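PDB 4OR8: membrane-associated protein VP24 from Marburg virus - Musoke, Kenya, 1980, which may act as a minor matrix protein of the virion, with a role in nucleocapsid assembly and virus budding. Local coordinates for residues S91-K95 with S232-G236; E138-L142 with L197-I202. All coordinates share one frame; numbering follows the deposited sequence. Where two conformers were deposited one is given.

Contact 1. Residues S91-K95 with S232-G236; sequences SHLFK and SVVFG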
loop_
_atom_site.group_PDB
_atom_site.type_symbol
_atom_site.label_atom_id
_atom_site.label_comp_id
_atom_site.label_asym_id
_atom_site.label_seq_id
_atom_site.Cartn_x
_atom_site.Cartn_y
_atom_site.Cartn_z
ATOM N N SER B 91 -5.212 -20.418 -6.136
ATOM C CA SER B 91 -5.313 -21.791 -5.648
ATOM C C SER B 91 -3.951 -22.414 -5.362
ATOM O O SER B 91 -3.739 -23.014 -4.309
ATOM C CB SER B 91 -6.063 -22.656 -6.663
ATOM O OG SER B 91 -7.353 -22.135 -6.923
ATOM N N HIS B 92 -3.033 -22.263 -6.309
ATOM C CA HIS B 92 -1.693 -22.834 -6.203
ATOM C C HIS B 92 -0.929 -22.282 -5.004
ATOM O O HIS B 92 0.043 -22.882 -4.545
ATOM C CB HIS B 92 -0.913 -22.543 -7.481
ATOM C CG HIS B 92 -1.045 -21.128 -7.947
ATOM N ND1 HIS B 92 -2.150 -20.672 -8.635
ATOM C CD2 HIS B 92 -0.222 -20.063 -7.808
ATOM C CE1 HIS B 92 -1.996 -19.388 -8.906
ATOM N NE2 HIS B 92 -0.835 -18.994 -8.416
ATOM N N LEU B 93 -1.369 -21.129 -4.507
ATOM C CA LEU B 93 -0.729 -20.499 -3.360
ATOM C C LEU B 93 -1.434 -20.825 -2.042
ATOM O O LEU B 93 -0.792 -21.220 -1.069
ATOM C CB LEU B 93 -0.654 -18.984 -3.553
ATOM C CG LEU B 93 0.107 -18.495 -4.788
ATOM C CD1 LEU B 93 0.235 -16.983 -4.782
ATOM C CD2 LEU B 93 1.473 -19.148 -4.872
ATOM N N PHE B 94 -2.754 -20.665 -2.012
ATOM C CA PHE B 94 -3.503 -20.793 -0.764
ATOM C C PHE B 94 -4.165 -22.154 -0.565
ATOM O O PHE B 94 -4.295 -22.628 0.563
ATOM C CB PHE B 94 -4.552 -19.687 -0.656
ATOM C CG PHE B 94 -3.972 -18.306 -0.644
ATOM C CD1 PHE B 94 -3.111 -17.914 0.367
ATOM C CD2 PHE B 94 -4.289 -17.398 -1.640
ATOM C CE1 PHE B 94 -2.572 -16.645 0.384
ATOM C CE2 PHE B 94 -3.755 -16.128 -1.628
ATOM C CZ PHE B 94 -2.894 -15.750 -0.613
ATOM N N LYS B 95 -4.595 -22.772 -1.657
ATOM C CA LYS B 95 -5.228 -24.082 -1.577
ATOM C C LYS B 95 -4.238 -25.188 -1.949
ATOM O O LYS B 95 -4.621 -26.259 -2.421
ATOM C CB LYS B 95 -6.480 -24.122 -2.453
ATOM C CG LYS B 95 -7.492 -23.056 -2.074
ATOM C CD LYS B 95 -8.649 -22.998 -3.050
ATOM C CE LYS B 95 -9.484 -24.253 -2.980
ATOM N NZ LYS B 95 -10.733 -24.102 -3.765
ATOM N N SER B 232 8.599 -26.739 -6.604
ATOM C CA SER B 232 8.470 -25.971 -5.373
ATOM C C SER B 232 7.829 -24.609 -5.633
ATOM O O SER B 232 8.068 -23.987 -6.668
ATOM C CB SER B 232 9.839 -25.796 -4.716
ATOM O OG SER B 232 9.767 -24.896 -3.626
ATOM N N VAL B 233 7.010 -24.153 -4.694
ATOM C CA VAL B 233 6.333 -22.867 -4.828
ATOM C C VAL B 233 6.475 -22.026 -3.565
ATOM O O VAL B 233 6.075 -22.445 -2.480
ATOM C CB VAL B 233 4.836 -23.044 -5.148
ATOM C CG1 VAL B 233 4.119 -21.709 -5.076
ATOM C CG2 VAL B 233 4.655 -23.677 -6.521
ATOM N N VAL B 234 7.054 -20.840 -3.710
ATOM C CA VAL B 234 7.142 -19.897 -2.605
ATOM C C VAL B 234 6.478 -18.596 -3.012
ATOM O O VAL B 234 6.356 -18.301 -4.201
ATOM C CB VAL B 234 8.602 -19.611 -2.194
ATOM C CG1 VAL B 234 9.278 -20.884 -1.716
ATOM C CG2 VAL B 234 9.373 -18.991 -3.348
ATOM N N PHE B 235 6.039 -17.822 -2.027
ATOM C CA PHE B 235 5.444 -16.523 -2.303
ATOM C C PHE B 235 5.481 -15.613 -1.088
ATOM O O PHE B 235 5.456 -16.075 0.052
ATOM C CB PHE B 235 4.010 -16.670 -2.821
ATOM C CG PHE B 235 3.029 -17.140 -1.785
ATOM C CD1 PHE B 235 2.902 -18.487 -1.492
ATOM C CD2 PHE B 235 2.221 -16.234 -1.115
ATOM C CE1 PHE B 235 1.997 -18.922 -0.543
ATOM C CE2 PHE B 235 1.312 -16.664 -0.161
ATOM C CZ PHE B 235 1.200 -18.009 0.122
ATOM N N GLY B 236 5.550 -14.311 -1.346
ATOM C CA GLY B 236 5.542 -13.319 -0.292
ATOM C C GLY B 236 4.801 -12.080 -0.747
ATOM O O GLY B 236 4.374 -11.993 -1.896
#
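L93 lies over one face of the F235 ring. Its CB stands 4.1 Å from the ring centroid, 15° off the ring normal, a CH-pi contact. The branched end of the leucine reaches further along the strand: L93 CD2 meets F235 CD1 at 3.7 Å and V233 CG1 at a like distance, bridging the two residues. The F94 ring receives the edge of F235 in an offset edge-to-face pair, centroids 5.6 Å apart and planes at 83°, with F94 CE1 to F235 CE2 at 3.9 Å. This is a helix-on-sheet contact: helix 91-94 rests against strand 228-239 of the mixed sheet in the VP24 pyramidal fold. V233 and F235, two apart on an extended strand, present a beta-branched residue and a broad ring on the same face, whereas V234 turns to the other. F235 CG sits between its backbone N and carbonyl carbon (chi1 70°), which swings the ring out to the helix. Further out, L74 and T86 pack on F94, and in one of its two conformers H92 NE2 appears to hydrogen-bond Y22 OH of the second subunit. Hydrogen bonds from S99 OG to L93 O and from R87 NH2 to F94 O pin the helix.

Contact 2. Residues E138-L142 with L197-I202; sequences EWLLL and LTGQQI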
loop_
_atom_site.group_PDB
_atom_site.type_symbol
_atom_site.label_atom_id
_atom_site.label_comp_id
_atom_site.label_asym_id
_atom_site.label_seq_id
_atom_site.Cartn_x
_atom_site.Cartn_y
_atom_site.Cartn_z
ATOM N N GLU B 138 21.478 -12.920 -10.375
ATOM C CA GLU B 138 21.435 -14.316 -9.956
ATOM C C GLU B 138 21.614 -14.430 -8.450
ATOM O O GLU B 138 20.971 -15.253 -7.801
ATOM C CB GLU B 138 22.505 -15.142 -10.675
ATOM C CG GLU B 138 22.170 -15.471 -12.120
ATOM C CD GLU B 138 23.209 -16.367 -12.779
ATOM O OE1 GLU B 138 24.306 -16.543 -12.205
ATOM O OE2 GLU B 138 22.926 -16.894 -13.876
ATOM N N TRP B 139 22.489 -13.594 -7.905
ATOM C CA TRP B 139 22.750 -13.571 -6.472
ATOM C C TRP B 139 21.508 -13.177 -5.679
ATOM O O TRP B 139 21.239 -13.729 -4.611
ATOM C CB TRP B 139 23.910 -12.621 -6.162
ATOM C CG TRP B 139 23.989 -12.208 -4.731
ATOM C CD1 TRP B 139 24.185 -13.020 -3.654
ATOM C CD2 TRP B 139 23.889 -10.876 -4.215
ATOM N NE1 TRP B 139 24.205 -12.278 -2.498
ATOM C CE2 TRP B 139 24.025 -10.957 -2.816
ATOM C CE3 TRP B 139 23.692 -9.622 -4.801
ATOM C CZ2 TRP B 139 23.971 -9.836 -1.993
ATOM C CZ3 TRP B 139 23.644 -8.506 -3.982
ATOM C CH2 TRP B 139 23.781 -8.622 -2.594
ATOM N N LEU B 140 20.744 -12.226 -6.206
ATOM C CA LEU B 140 19.540 -11.770 -5.524
ATOM C C LEU B 140 18.406 -12.789 -5.616
ATOM O O LEU B 140 17.630 -12.947 -4.676
ATOM C CB LEU B 140 19.090 -10.418 -6.078
ATOM C CG LEU B 140 20.021 -9.242 -5.776
ATOM C CD1 LEU B 140 19.691 -8.056 -6.661
ATOM C CD2 LEU B 140 19.923 -8.861 -4.310
ATOM N N LEU B 141 18.319 -13.485 -6.743
ATOM C CA LEU B 141 17.230 -14.430 -6.967
ATOM C C LEU B 141 17.459 -15.785 -6.303
ATOM O O LEU B 141 16.518 -16.402 -5.805
ATOM C CB LEU B 141 16.989 -14.629 -8.466
ATOM C CG LEU B 141 16.420 -13.441 -9.244
ATOM C CD1 LEU B 141 16.423 -13.728 -10.734
ATOM C CD2 LEU B 141 15.017 -13.121 -8.768
ATOM N N LEU B 142 18.704 -16.248 -6.297
ATOM C CA LEU B 142 19.002 -17.607 -5.849
ATOM C C LEU B 142 19.580 -17.695 -4.435
ATOM O O LEU B 142 19.540 -18.754 -3.812
ATOM C CB LEU B 142 19.947 -18.293 -6.838
ATOM C CG LEU B 142 19.448 -18.419 -8.277
ATOM C CD1 LEU B 142 20.510 -19.065 -9.147
ATOM C CD2 LEU B 142 18.156 -19.215 -8.325
ATOM N N LEU B 197 13.545 -16.691 -15.179
ATOM C CA LEU B 197 14.926 -16.315 -14.909
ATOM C C LEU B 197 15.662 -17.443 -14.197
ATOM O O LEU B 197 15.238 -17.898 -13.134
ATOM C CB LEU B 197 14.987 -15.033 -14.071
ATOM C CG LEU B 197 14.629 -13.707 -14.752
ATOM C CD1 LEU B 197 14.637 -12.555 -13.754
ATOM C CD2 LEU B 197 15.575 -13.421 -15.909
ATOM N N THR B 198 16.763 -17.887 -14.800
ATOM C CA THR B 198 17.614 -18.946 -14.248
ATOM C C THR B 198 16.855 -20.193 -13.791
ATOM O O THR B 198 17.149 -20.754 -12.736
ATOM C CB THR B 198 18.497 -18.431 -13.093
ATOM O OG1 THR B 198 17.674 -18.094 -11.969
ATOM C CG2 THR B 198 19.287 -17.207 -13.531
ATOM N N GLY B 199 15.880 -20.617 -14.586
ATOM C CA GLY B 199 15.171 -21.856 -14.326
ATOM C C GLY B 199 14.102 -21.779 -13.250
ATOM O O GLY B 199 13.848 -22.763 -12.552
ATOM N N GLN B 200 13.472 -20.617 -13.108
ATOM C CA GLN B 200 12.347 -20.489 -12.188
ATOM C C GLN B 200 11.355 -19.401 -12.590
ATOM O O GLN B 200 11.718 -18.232 -12.742
ATOM C CB GLN B 200 12.823 -20.305 -10.742
ATOM C CG GLN B 200 13.800 -19.168 -10.508
ATOM C CD GLN B 200 14.357 -19.187 -9.096
ATOM O OE1 GLN B 200 14.993 -20.158 -8.684
ATOM N NE2 GLN B 200 14.106 -18.125 -8.343
ATOM N N GLN B 201 10.098 -19.803 -12.758
ATOM C CA GLN B 201 9.048 -18.892 -13.192
ATOM C C GLN B 201 8.656 -17.922 -12.082
ATOM O O GLN B 201 8.204 -18.335 -11.017
ATOM C CB GLN B 201 7.820 -19.675 -13.650
ATOM C CG GLN B 201 6.844 -18.848 -14.466
ATOM C CD GLN B 201 5.532 -19.563 -14.711
ATOM O OE1 GLN B 201 4.970 -20.184 -13.805
ATOM N NE2 GLN B 201 5.034 -19.481 -15.939
ATOM N N ILE B 202 8.823 -16.631 -12.342
ATOM C CA ILE B 202 8.497 -15.605 -11.358
ATOM C C ILE B 202 7.296 -14.777 -11.805
ATOM O O ILE B 202 7.251 -14.296 -12.934
ATOM C CB ILE B 202 9.697 -14.676 -11.109
ATOM C CG1 ILE B 202 10.921 -15.494 -10.695
ATOM C CG2 ILE B 202 9.361 -13.635 -10.052
ATOM C CD1 ILE B 202 12.162 -14.662 -10.471
#
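L141 meets both L197 and I202, using a different methyl for each. CD1 of L141 lies 3.7 Å from L197 CD1, the two side chains crossing at about a right angle, while CD2 of L141 is the same distance from I202 CD1. All three are buried and aliphatic, and I110 and V114 of helix 104-115 add to this apolar cluster, so branched residues without polar ends suit the place. Here the last turn of helix 127-142 packs against the antiparallel hairpin of strands 192-196 and 201-206. L197 and Q200 flank its two-residue turn and are joined by two weak backbone bonds. T198 and G199 both have positive phi, close to a type I' turn, a conformation glycine adopts easily.

Toward solvent, at E138, T198 and L142, the packing is looser and more mixed. E138 contributes its aliphatic part, CG meeting T198 CG2 at 3.6 Å. The exposed L142 places CD2 beside OE1, the amide oxygen of the buried Q200, and 3.8 Å from T198 OG1. Threonine's first torsion (chi1 68°) brings that hydroxyl back over its own chain, where it donates to L197 O at 2.7 Å from above the carbonyl plane. Between helix and hairpin, then, the polar groups offer no directed bond to one another; adhesion probably comes largely from burying the L141 cluster.

In the fold
Both contacts bear on the same mixed sheet, but from opposite faces. V233 and F235 of contact 1 meet helix 91-94 on one side, where L93 also touches E214; I202 and Q200 of contact 2 touch V215, the residue that V234 packs on with its side chain turned away from that helix. Strand 210-221 lies between strands 228-239 and 201-206, and its V215 is touched from both sites. The centres of the two contacts are about 17 Å apart and their nearest atoms about 7 Å, so they do not touch. Along the chain, contact 2 is nested within the loop that contact 1 closes: the helix 127-142 and the hairpin are added between the two partners of contact 1.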